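Local coordinates for protein oligoribonuclease (Colwellia psychrerythraea, PDB 6A4E) that hydrolyses small RNAs as an oligoribonuclease, probably as a DEDD-family exonuclease working from the 3' end, and here holds two linked uridines, at residues A[5-10]-A[30-35]; A[11-16]-A[26-31]; A[16-21]-A[109-114]. The protein carries 1 engineered substitution. All coordinates share one frame; numbering follows the deposited sequence.

Contact 1: residues A[5-10]-A[30-35]; sequences DSNLIW and IIITDS
The beta hairpin of strands 8-15 and 25-33 runs here through three antiparallel pairs: Leu8 with Thr33, Ile9 with Ile32 and Trp10 with Ile31. Leu8 and Thr33 exchange two backbone hydrogen bonds, the straighter being Leu8 N to Thr33 O at 2.9 Å. Trp10 and Ile31 form a second hydrogen-bonded pair, with Trp10 N to Ile31 O at 2.6 Å and Ile31 N returning a bond to Trp10 O.

The side chain to look at is Trp10. Its CG lies anti to the carbonyl carbon (chi1 -69°), and the pyrrole edge reaches past Ile31 to the Thr33 side chain. There Trp10 NE1 donates to Thr33 OG1 at 3.0 Å, with the oxygen 19° out of the ring plane. That hydroxyl in turn donates to Asp34 O, so OG1 both receives and gives a hydrogen. Helix 160-177 packs on the indole through Ile164, Ile168 and Leu171.

The other face carries Ile9, Ile30 and Ile32. Ile9 lies alongside two neighbours, its CG2 3.6 Å from Ile30 CG2 and its CG1 3.9 Å from Ile32 CD1; Val93 and Phe92 of helix 82-94 close over this patch. Beyond the strands, Ser6 O and Ser35 O accept bonds from Arg143 and Trp144 of the second subunit. This is a regular antiparallel hairpin within the central mixed sheet of an RNase H-like exonuclease fold, sandwiched between helices.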
loop_
_atom_site.group_PDB
_atom_site.type_symbol
_atom_site.label_atom_id
_atom_site.label_comp_id
_atom_site.label_asym_id
_atom_site.label_seq_id
_atom_site.Cartn_x
_atom_site.Cartn_y
_atom_site.Cartn_z
ATOM N N ASP A 5 -7.677 -8.333 19.549
ATOM C CA ASP A 5 -6.803 -8.721 18.453
ATOM C C ASP A 5 -7.223 -8.148 17.099
ATOM O O ASP A 5 -6.439 -8.141 16.143
ATOM C CB ASP A 5 -6.750 -10.248 18.351
ATOM C CG ASP A 5 -5.610 -10.850 19.150
ATOM O OD1 ASP A 5 -5.254 -10.280 20.209
ATOM O OD2 ASP A 5 -5.072 -11.895 18.713
ATOM N N SER A 6 -8.466 -7.694 17.002
ATOM C CA SER A 6 -9.022 -7.343 15.697
ATOM C C SER A 6 -9.226 -5.830 15.530
ATOM O O SER A 6 -9.633 -5.388 14.454
ATOM C CB SER A 6 -10.350 -8.070 15.477
ATOM O OG SER A 6 -11.275 -7.633 16.461
ATOM N N ASN A 7 -8.966 -5.062 16.596
ATOM C CA ASN A 7 -8.940 -3.591 16.542
ATOM C C ASN A 7 -8.031 -3.088 15.426
ATOM O O ASN A 7 -7.126 -3.814 14.984
ATOM C CB ASN A 7 -8.469 -3.007 17.873
ATOM C CG ASN A 7 -9.493 -3.179 18.982
ATOM O OD1 ASN A 7 -10.504 -3.856 18.801
ATOM N ND2 ASN A 7 -9.233 -2.568 20.140
ATOM N N LEU A 8 -8.280 -1.851 14.980
ATOM C CA LEU A 8 -7.579 -1.247 13.840
ATOM C C LEU A 8 -6.946 0.070 14.252
ATOM O O LEU A 8 -7.591 0.874 14.934
ATOM C CB LEU A 8 -8.538 -1.013 12.662
ATOM C CG LEU A 8 -9.153 -2.241 11.999
ATOM C CD1 LEU A 8 -10.343 -1.845 11.156
ATOM C CD2 LEU A 8 -8.104 -2.954 11.132
ATOM N N ILE A 9 -5.676 0.246 13.869
ATOM C CA ILE A 9 -4.958 1.515 13.967
ATOM C C ILE A 9 -5.110 2.332 12.678
ATOM O O ILE A 9 -4.675 1.905 11.591
ATOM C CB ILE A 9 -3.449 1.305 14.231
ATOM C CG1 ILE A 9 -3.234 0.422 15.466
ATOM C CG2 ILE A 9 -2.776 2.636 14.449
ATOM C CD1 ILE A 9 -1.850 -0.209 15.543
ATOM N N TRP A 10 -5.760 3.484 12.794
ATOM C CA TRP A 10 -5.939 4.361 11.652
ATOM C C TRP A 10 -4.944 5.479 11.821
ATOM O O TRP A 10 -4.724 5.915 12.949
ATOM C CB TRP A 10 -7.378 4.895 11.587
ATOM C CG TRP A 10 -8.399 3.847 11.252
ATOM C CD1 TRP A 10 -8.933 2.915 12.096
ATOM C CD2 TRP A 10 -8.973 3.607 9.960
ATOM N NE1 TRP A 10 -9.818 2.112 11.404
ATOM C CE2 TRP A 10 -9.855 2.511 10.090
ATOM C CE3 TRP A 10 -8.824 4.218 8.700
ATOM C CZ2 TRP A 10 -10.601 2.016 9.012
ATOM C CZ3 TRP A 10 -9.575 3.730 7.624
ATOM C CH2 TRP A 10 -10.447 2.627 7.792
ATOM N N ILE A 30 -3.484 9.514 15.065
ATOM C CA ILE A 30 -3.847 8.101 15.188
ATOM C C ILE A 30 -5.240 7.961 15.774
ATOM O O ILE A 30 -5.556 8.587 16.803
ATOM C CB ILE A 30 -2.868 7.308 16.115
ATOM C CG1 ILE A 30 -1.407 7.597 15.769
ATOM C CG2 ILE A 30 -3.155 5.813 16.059
ATOM C CD1 ILE A 30 -0.450 7.114 16.818
ATOM N N ILE A 31 -6.068 7.140 15.129
ATOM C CA ILE A 31 -7.324 6.705 15.732
ATOM C C ILE A 31 -7.402 5.178 15.755
ATOM O O ILE A 31 -7.059 4.506 14.772
ATOM C CB ILE A 31 -8.548 7.263 14.992
ATOM C CG1 ILE A 31 -8.648 8.768 15.194
ATOM C CG2 ILE A 31 -9.828 6.631 15.517
ATOM C CD1 ILE A 31 -9.672 9.451 14.311
ATOM N N ILE A 32 -7.838 4.651 16.894
ATOM C CA ILE A 32 -8.166 3.238 17.036
ATOM C C ILE A 32 -9.672 3.038 16.851
ATOM O O ILE A 32 -10.471 3.697 17.519
ATOM C CB ILE A 32 -7.761 2.686 18.438
ATOM C CG1 ILE A 32 -6.346 3.140 18.826
ATOM C CG2 ILE A 32 -7.940 1.152 18.504
ATOM C CD1 ILE A 32 -5.274 2.531 17.985
ATOM N N THR A 33 -10.064 2.154 15.944
ATOM C CA THR A 33 -11.451 1.694 15.893
ATOM C C THR A 33 -11.525 0.211 16.278
ATOM O O THR A 33 -10.511 -0.493 16.238
ATOM C CB THR A 33 -12.082 1.871 14.494
ATOM O OG1 THR A 33 -11.529 0.905 13.588
ATOM C CG2 THR A 33 -11.853 3.267 13.949
ATOM N N ASP A 34 -12.708 -0.287 16.640
ATOM C CA ASP A 34 -12.864 -1.743 16.752
ATOM C C ASP A 34 -13.026 -2.267 15.336
ATOM O O ASP A 34 -12.877 -1.510 14.378
ATOM C CB ASP A 34 -14.042 -2.158 17.666
ATOM C CG ASP A 34 -15.410 -1.703 17.148
ATOM O OD1 ASP A 34 -15.642 -1.666 15.919
ATOM O OD2 ASP A 34 -16.282 -1.398 17.993
ATOM N N SER A 35 -13.334 -3.548 15.181
ATOM C CA SER A 35 -13.376 -4.127 13.842
ATOM C C SER A 35 -14.600 -3.667 13.061
ATOM O O SER A 35 -14.667 -3.878 11.852
ATOM C CB SER A 35 -13.350 -5.658 13.924
ATOM O OG SER A 35 -14.576 -6.161 14.451
#

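Contact 2: residues A[11-16]-A[26-31]; sequences LDLEMT and LEIAII. With nucleotides of chain C.
Glu14 and Glu27 stand side by side on one face of the hairpin, pointing the same way, with Glu14 CB 3.7 Å from Glu27 CB. Their ends part company. Glu27 has CG anti to the backbone N (chi1 -158°) and stays extended, which carries OE2 to a salt bridge with Arg74 and a bond from Ala160 N. Glu14 folds at chi2 (-56°), and the bend swings its carboxylate away from the other strand toward the nucleotide, where OE1 accepts a hydrogen bond from O3' of U2 of chain C at 2.7 Å. That O3' is gripped twice, since Met15 N also donates to it, nearly straight, at 3.2 Å. Asp12 shares this face, and its OD1 comes to 3.3 Å from OP1 of the same nucleotide.

The opposite face is apolar: Leu13 runs alongside Ile28, methyl CD1 against CG2 at 3.6 Å, while Ile116 of helix 109-119 packs on Leu13. Toward the loop that joins the two strands, Thr16 CG2 meets Leu26 CD2 at 3.5 Å, the two side chains crossing at about a right angle, and Thr16 OG1 is held by Asp23 and Val24.

Between the strands, Leu26 N and Glu27 N both donate to Glu14 O from the same face of its plane, a classic beta bulge. The Asp-x-Glu pattern on the first strand, facing the terminal nucleotide, matches the first motif of DEDD exonucleases, whose acids typically bind the catalytic metals.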
loop_
_atom_site.group_PDB
_atom_site.type_symbol
_atom_site.label_atom_id
_atom_site.label_comp_id
_atom_site.label_asym_id
_atom_site.label_seq_id
_atom_site.Cartn_x
_atom_site.Cartn_y
_atom_site.Cartn_z
ATOM N N LEU A 11 -4.309 5.924 10.737
ATOM C CA LEU A 11 -3.398 7.059 10.876
ATOM C C LEU A 11 -3.280 7.863 9.586
ATOM O O LEU A 11 -3.529 7.358 8.479
ATOM C CB LEU A 11 -2.011 6.603 11.344
ATOM C CG LEU A 11 -1.118 5.710 10.480
ATOM C CD1 LEU A 11 -0.473 6.459 9.317
ATOM C CD2 LEU A 11 -0.033 5.085 11.343
ATOM N N ASP A 12 -2.910 9.125 9.746
ATOM C CA ASP A 12 -2.589 9.956 8.605
ATOM C C ASP A 12 -1.372 10.801 8.984
ATOM O O ASP A 12 -1.241 11.283 10.128
ATOM C CB ASP A 12 -3.792 10.822 8.181
ATOM C CG ASP A 12 -3.438 11.828 7.108
ATOM O OD1 ASP A 12 -3.448 11.495 5.892
ATOM O OD2 ASP A 12 -3.123 12.972 7.500
ATOM N N LEU A 13 -0.472 10.930 8.015
ATOM C CA LEU A 13 0.748 11.717 8.147
ATOM C C LEU A 13 0.611 12.917 7.218
ATOM O O LEU A 13 -0.102 12.841 6.207
ATOM C CB LEU A 13 1.979 10.871 7.786
ATOM C CG LEU A 13 2.873 10.300 8.905
ATOM C CD1 LEU A 13 2.071 9.579 9.954
ATOM C CD2 LEU A 13 3.942 9.368 8.326
ATOM N N GLU A 14 1.245 14.028 7.565
ATOM C CA GLU A 14 1.447 15.100 6.595
ATOM C C GLU A 14 2.951 15.294 6.453
ATOM O O GLU A 14 3.684 15.193 7.439
ATOM C CB GLU A 14 0.744 16.391 7.014
ATOM C CG GLU A 14 -0.782 16.269 7.130
ATOM C CD GLU A 14 -1.437 15.775 5.841
ATOM O OE1 GLU A 14 -1.007 16.194 4.745
ATOM O OE2 GLU A 14 -2.375 14.953 5.921
ATOM N N MET A 15 3.402 15.531 5.220
ATOM C CA MET A 15 4.822 15.546 4.901
ATOM C C MET A 15 5.169 16.817 4.136
ATOM O O MET A 15 4.270 17.598 3.805
ATOM C CB MET A 15 5.206 14.308 4.081
ATOM C CG MET A 15 4.755 12.984 4.700
ATOM S SD MET A 15 2.982 12.599 4.460
ATOM C CE MET A 15 3.207 10.874 4.036
ATOM N N THR A 16 6.453 17.023 3.845
ATOM C CA THR A 16 6.877 18.232 3.139
ATOM C C THR A 16 6.798 17.992 1.638
ATOM O O THR A 16 6.969 18.907 0.830
ATOM C CB THR A 16 8.318 18.671 3.529
ATOM O OG1 THR A 16 9.257 17.648 3.160
ATOM C CG2 THR A 16 8.415 18.958 5.044
ATOM N N LEU A 26 5.594 16.191 8.991
ATOM C CA LEU A 26 5.112 17.395 9.640
ATOM C C LEU A 26 4.006 17.095 10.637
ATOM O O LEU A 26 3.817 17.846 11.598
ATOM C CB LEU A 26 4.578 18.384 8.607
ATOM C CG LEU A 26 5.520 18.794 7.487
ATOM C CD1 LEU A 26 4.799 19.713 6.511
ATOM C CD2 LEU A 26 6.729 19.474 8.108
ATOM N N GLU A 27 3.242 16.035 10.402
ATOM C CA GLU A 27 2.089 15.789 11.257
ATOM C C GLU A 27 1.736 14.311 11.360
ATOM O O GLU A 27 1.900 13.562 10.405
ATOM C CB GLU A 27 0.883 16.569 10.748
ATOM C CG GLU A 27 -0.165 16.813 11.813
ATOM C CD GLU A 27 -1.426 17.467 11.257
ATOM O OE1 GLU A 27 -1.606 17.471 10.015
ATOM O OE2 GLU A 27 -2.237 17.971 12.067
ATOM N N ILE A 28 1.247 13.910 12.531
ATOM C CA ILE A 28 0.823 12.537 12.805
ATOM C C ILE A 28 -0.451 12.560 13.630
ATOM O O ILE A 28 -0.487 13.227 14.666
ATOM C CB ILE A 28 1.868 11.697 13.627
ATOM C CG1 ILE A 28 3.305 12.027 13.250
ATOM C CG2 ILE A 28 1.602 10.192 13.474
ATOM C CD1 ILE A 28 4.317 11.247 14.069
ATOM N N ALA A 29 -1.472 11.820 13.189
ATOM C CA ALA A 29 -2.630 11.528 14.025
ATOM C C ALA A 29 -2.967 10.046 13.957
ATOM O O ALA A 29 -2.775 9.416 12.916
ATOM C CB ALA A 29 -3.818 12.354 13.606
ATOM N N ILE A 30 -3.484 9.514 15.065
ATOM C CA ILE A 30 -3.847 8.101 15.188
ATOM C C ILE A 30 -5.240 7.961 15.774
ATOM O O ILE A 30 -5.556 8.587 16.803
ATOM C CB ILE A 30 -2.868 7.308 16.115
ATOM C CG1 ILE A 30 -1.407 7.597 15.769
ATOM C CG2 ILE A 30 -3.155 5.813 16.059
ATOM C CD1 ILE A 30 -0.450 7.114 16.818
ATOM N N ILE A 31 -6.068 7.140 15.129
ATOM C CA ILE A 31 -7.324 6.705 15.732
ATOM C C ILE A 31 -7.402 5.178 15.755
ATOM O O ILE A 31 -7.059 4.506 14.772
ATOM C CB ILE A 31 -8.548 7.263 14.992
ATOM C CG1 ILE A 31 -8.648 8.768 15.194
ATOM C CG2 ILE A 31 -9.828 6.631 15.517
ATOM C CD1 ILE A 31 -9.672 9.451 14.311
ATOM P P U C 2 -2.975 13.521 1.780
ATOM O OP1 U C 2 -3.471 13.362 3.186
ATOM O OP2 U C 2 -3.828 14.189 0.753
ATOM O "O5'" U C 2 -1.574 14.281 1.817
ATOM C "C5'" U C 2 -0.418 13.662 2.374
ATOM C "C4'" U C 2 0.867 14.295 1.886
ATOM O "O4'" U C 2 1.121 13.940 0.503
ATOM C "C3'" U C 2 0.921 15.815 1.885
ATOM O "O3'" U C 2 1.140 16.362 3.172
ATOM C "C2'" U C 2 2.043 16.103 0.889
ATOM O "O2'" U C 2 3.325 15.950 1.484
ATOM C "C1'" U C 2 1.844 14.979 -0.130
ATOM N N1 U C 2 1.108 15.429 -1.336
ATOM C C2 U C 2 1.796 16.224 -2.252
ATOM O O2 U C 2 2.961 16.566 -2.103
ATOM N N3 U C 2 1.067 16.601 -3.350
ATOM C C4 U C 2 -0.249 16.271 -3.614
ATOM O O4 U C 2 -0.782 16.691 -4.647
ATOM C C5 U C 2 -0.884 15.455 -2.619
ATOM C C6 U C 2 -0.202 15.064 -1.539
#

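Contact 3: residues A[16-21]-A[109-114]. With nucleotides of chain C.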
loop_
_atom_site.group_PDB
_atom_site.type_symbol
_atom_site.label_atom_id
_atom_site.label_comp_id
_atom_site.label_asym_id
_atom_site.label_seq_id
_atom_site.Cartn_x
_atom_site.Cartn_y
_atom_site.Cartn_z
ATOM N N THR A 16 6.453 17.023 3.845
ATOM C CA THR A 16 6.877 18.232 3.139
ATOM C C THR A 16 6.798 17.992 1.638
ATOM O O THR A 16 6.969 18.907 0.830
ATOM C CB THR A 16 8.318 18.671 3.529
ATOM O OG1 THR A 16 9.257 17.648 3.160
ATOM C CG2 THR A 16 8.415 18.958 5.044
ATOM N N GLY A 17 6.526 16.745 1.279
ATOM C CA GLY A 17 6.383 16.344 -0.106
ATOM C C GLY A 17 6.122 14.849 -0.224
ATOM O O GLY A 17 5.645 14.202 0.722
ATOM N N LEU A 18 6.481 14.296 -1.379
ATOM C CA LEU A 18 6.092 12.944 -1.747
ATOM C C LEU A 18 7.234 11.942 -1.674
ATOM O O LEU A 18 6.998 10.740 -1.778
ATOM C CB LEU A 18 5.515 12.931 -3.166
ATOM C CG LEU A 18 4.099 13.467 -3.414
ATOM C CD1 LEU A 18 3.780 13.391 -4.900
ATOM C CD2 LEU A 18 3.040 12.697 -2.609
ATOM N N GLU A 19 8.468 12.421 -1.506
ATOM C CA GLU A 19 9.618 11.520 -1.613
ATOM C C GLU A 19 10.408 11.414 -0.311
ATOM O O GLU A 19 11.070 12.365 0.100
ATOM C CB GLU A 19 10.535 11.966 -2.755
ATOM C CG GLU A 19 9.800 12.296 -4.058
ATOM C CD GLU A 19 9.199 11.067 -4.765
ATOM O OE1 GLU A 19 8.306 11.261 -5.622
ATOM O OE2 GLU A 19 9.612 9.918 -4.480
ATOM N N PRO A 20 10.327 10.245 0.346
ATOM C CA PRO A 20 10.957 9.987 1.648
ATOM C C PRO A 20 12.456 10.271 1.636
ATOM O O PRO A 20 13.013 10.617 2.682
ATOM C CB PRO A 20 10.695 8.498 1.873
ATOM C CG PRO A 20 9.481 8.216 1.076
ATOM C CD PRO A 20 9.523 9.099 -0.115
ATOM N N VAL A 21 13.086 10.101 0.468
ATOM C CA VAL A 21 14.508 10.385 0.276
ATOM C C VAL A 21 14.858 11.828 0.673
ATOM O O VAL A 21 15.836 12.059 1.372
ATOM C CB VAL A 21 14.932 10.136 -1.193
ATOM C CG1 VAL A 21 16.399 10.457 -1.384
ATOM C CG2 VAL A 21 14.657 8.689 -1.579
ATOM N N ILE A 109 -2.476 4.352 2.168
ATOM C CA ILE A 109 -1.735 4.348 3.404
ATOM C C ILE A 109 -0.282 3.888 3.168
ATOM O O ILE A 109 0.589 4.167 3.977
ATOM C CB ILE A 109 -2.466 3.478 4.428
ATOM C CG1 ILE A 109 -1.865 3.657 5.828
ATOM C CG2 ILE A 109 -2.507 2.031 3.939
ATOM C CD1 ILE A 109 -2.375 4.899 6.556
ATOM N N GLY A 110 -0.016 3.254 2.032
ATOM C CA GLY A 110 1.329 2.824 1.667
ATOM C C GLY A 110 2.324 3.968 1.483
ATOM O O GLY A 110 3.528 3.826 1.731
ATOM N N GLN A 111 1.820 5.114 1.046
ATOM C CA GLN A 111 2.631 6.305 0.984
ATOM C C GLN A 111 3.091 6.696 2.391
ATOM O O GLN A 111 4.284 6.885 2.620
ATOM C CB GLN A 111 1.865 7.449 0.319
ATOM C CG GLN A 111 2.604 8.786 0.375
ATOM C CD GLN A 111 3.832 8.845 -0.533
ATOM O OE1 GLN A 111 4.158 7.887 -1.258
ATOM N NE2 GLN A 111 4.516 9.981 -0.501
ATOM N N ASP A 112 2.150 6.793 3.331
ATOM C CA ASP A 112 2.489 7.099 4.732
ATOM C C ASP A 112 3.493 6.104 5.297
ATOM O O ASP A 112 4.472 6.472 5.968
ATOM C CB ASP A 112 1.242 7.096 5.616
ATOM C CG ASP A 112 0.202 8.087 5.163
ATOM O OD1 ASP A 112 -0.288 7.957 4.032
ATOM O OD2 ASP A 112 -0.144 8.993 5.941
ATOM N N ARG A 113 3.241 4.836 5.004
ATOM C CA ARG A 113 4.086 3.759 5.486
ATOM C C ARG A 113 5.561 3.933 5.054
ATOM O O ARG A 113 6.475 3.595 5.813
ATOM C CB ARG A 113 3.519 2.419 5.003
ATOM C CG ARG A 113 4.282 1.205 5.465
ATOM C CD ARG A 113 3.459 -0.075 5.300
ATOM N NE ARG A 113 3.716 -0.955 6.433
ATOM C CZ ARG A 113 2.788 -1.587 7.143
ATOM N NH1 ARG A 113 1.508 -1.481 6.828
ATOM N NH2 ARG A 113 3.159 -2.341 8.169
ATOM N N ARG A 114 5.800 4.479 3.859
ATOM C CA ARG A 114 7.181 4.768 3.435
ATOM C C ARG A 114 7.884 5.709 4.397
ATOM O O ARG A 114 9.076 5.573 4.650
ATOM C CB ARG A 114 7.218 5.397 2.057
ATOM C CG ARG A 114 6.555 4.573 0.972
ATOM C CD ARG A 114 6.380 5.424 -0.261
ATOM N NE ARG A 114 7.654 5.682 -0.930
ATOM C CZ ARG A 114 7.797 6.509 -1.966
ATOM N NH1 ARG A 114 6.753 7.193 -2.435
ATOM N NH2 ARG A 114 8.987 6.666 -2.528
ATOM P P U C 2 -2.975 13.521 1.780
ATOM O OP1 U C 2 -3.471 13.362 3.186
ATOM O OP2 U C 2 -3.828 14.189 0.753
ATOM O "O5'" U C 2 -1.574 14.281 1.817
ATOM C "C5'" U C 2 -0.418 13.662 2.374
ATOM C "C4'" U C 2 0.867 14.295 1.886
ATOM O "O4'" U C 2 1.121 13.940 0.503
ATOM C "C3'" U C 2 0.921 15.815 1.885
ATOM O "O3'" U C 2 1.140 16.362 3.172
ATOM C "C2'" U C 2 2.043 16.103 0.889
ATOM O "O2'" U C 2 3.325 15.950 1.484
ATOM C "C1'" U C 2 1.844 14.979 -0.130
ATOM N N1 U C 2 1.108 15.429 -1.336
ATOM C C2 U C 2 1.796 16.224 -2.252
ATOM O O2 U C 2 2.961 16.566 -2.103
ATOM N N3 U C 2 1.067 16.601 -3.350
ATOM C C4 U C 2 -0.249 16.271 -3.614
ATOM O O4 U C 2 -0.782 16.691 -4.647
ATOM C C5 U C 2 -0.884 15.455 -2.619
ATOM C C6 U C 2 -0.202 15.064 -1.539
ATOM P P U C 1 -6.342 9.256 -2.202
ATOM O OP1 U C 1 -6.112 7.847 -2.581
ATOM O OP2 U C 1 -6.338 10.246 -3.300
ATOM O "O5'" U C 1 -5.194 9.608 -1.170
ATOM C "C5'" U C 1 -4.527 10.859 -1.162
ATOM C "C4'" U C 1 -3.102 10.660 -0.725
ATOM O "O4'" U C 1 -2.334 10.216 -1.862
ATOM C "C3'" U C 1 -2.354 11.877 -0.200
ATOM O "O3'" U C 1 -2.591 12.071 1.192
ATOM C "C2'" U C 1 -0.884 11.556 -0.525
ATOM O "O2'" U C 1 -0.277 10.793 0.512
ATOM C "C1'" U C 1 -1.000 10.655 -1.759
ATOM N N1 U C 1 -0.633 11.300 -3.042
ATOM C C2 U C 1 0.416 10.697 -3.711
ATOM O O2 U C 1 0.995 9.721 -3.254
ATOM N N3 U C 1 0.746 11.262 -4.919
ATOM C C4 U C 1 0.129 12.352 -5.507
ATOM O O4 U C 1 0.538 12.750 -6.600
ATOM C C5 U C 1 -0.954 12.922 -4.760
ATOM C C6 U C 1 -1.305 12.380 -3.582
HETATM O O HOH W 1 3.525 11.877 0.849
#
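Gln111 reaches out from helix 109-119 to the backbone of Leu18, and its amide is used at both ends. NE2 donates to Leu18 O at 2.9 Å (N-H...O 162°); the carbonyl oxygen lies in the amide plane, although the donor sits 34° from the carbonyl's own plane. The same nitrogen also donates to a water, which itself donates to Gly17 O at 3.1 Å and to O4' of U2 of chain C at 3.2 Å. OE1, for its part, accepts from Arg114 NH1 at 2.9 Å, a bond within the helix that fixes the rotation of the amide. Replacing Gln111 by a leucine would probably leave Leu18 O without this donor, cut the water's link to the helix and deprive Arg114 NH1 of its acceptor.

Arg114 is otherwise steered by the loop. Pro20 CD rests over one guanidinium face, 3.5 Å from NH2, and Glu19 OE2 makes a long salt bridge of 3.8 Å with that NH2, near the plane at its edge. Pro20 O is bonded by Lys118 further along the helix.

With its backbone so held, Leu18 presents its branch to the RNA: CD2 lies 3.5 Å from C2 of U1 of chain C, and CG 3.6 Å from O2 of U2 of chain C. An aliphatic side chain wedged between the last two bases is characteristic of the dinucleotide-binding pocket of oligoribonucleases.

Contacts 1 and 2 are successive lengths of one hairpin, strands 8-15 and 25-33, and share Ile30 and Ile31; both are buried. Contact 1 leads out toward the second subunit and spends its polar groups on the protein itself, whereas contact 2, near the centre of the chain, turns its acids to the nucleotide. Contact 3 continues from the hairpin's tip, sharing Thr16 with contact 2, but ties a loop to helix 109-119 and is only partly buried, relying on side-chain amide, guanidinium and water rather than strand pairing. Asp112 OD2, 2.9 Å from Leu13 N in a probable hydrogen bond, joins contacts 2 and 3 beside the RNA.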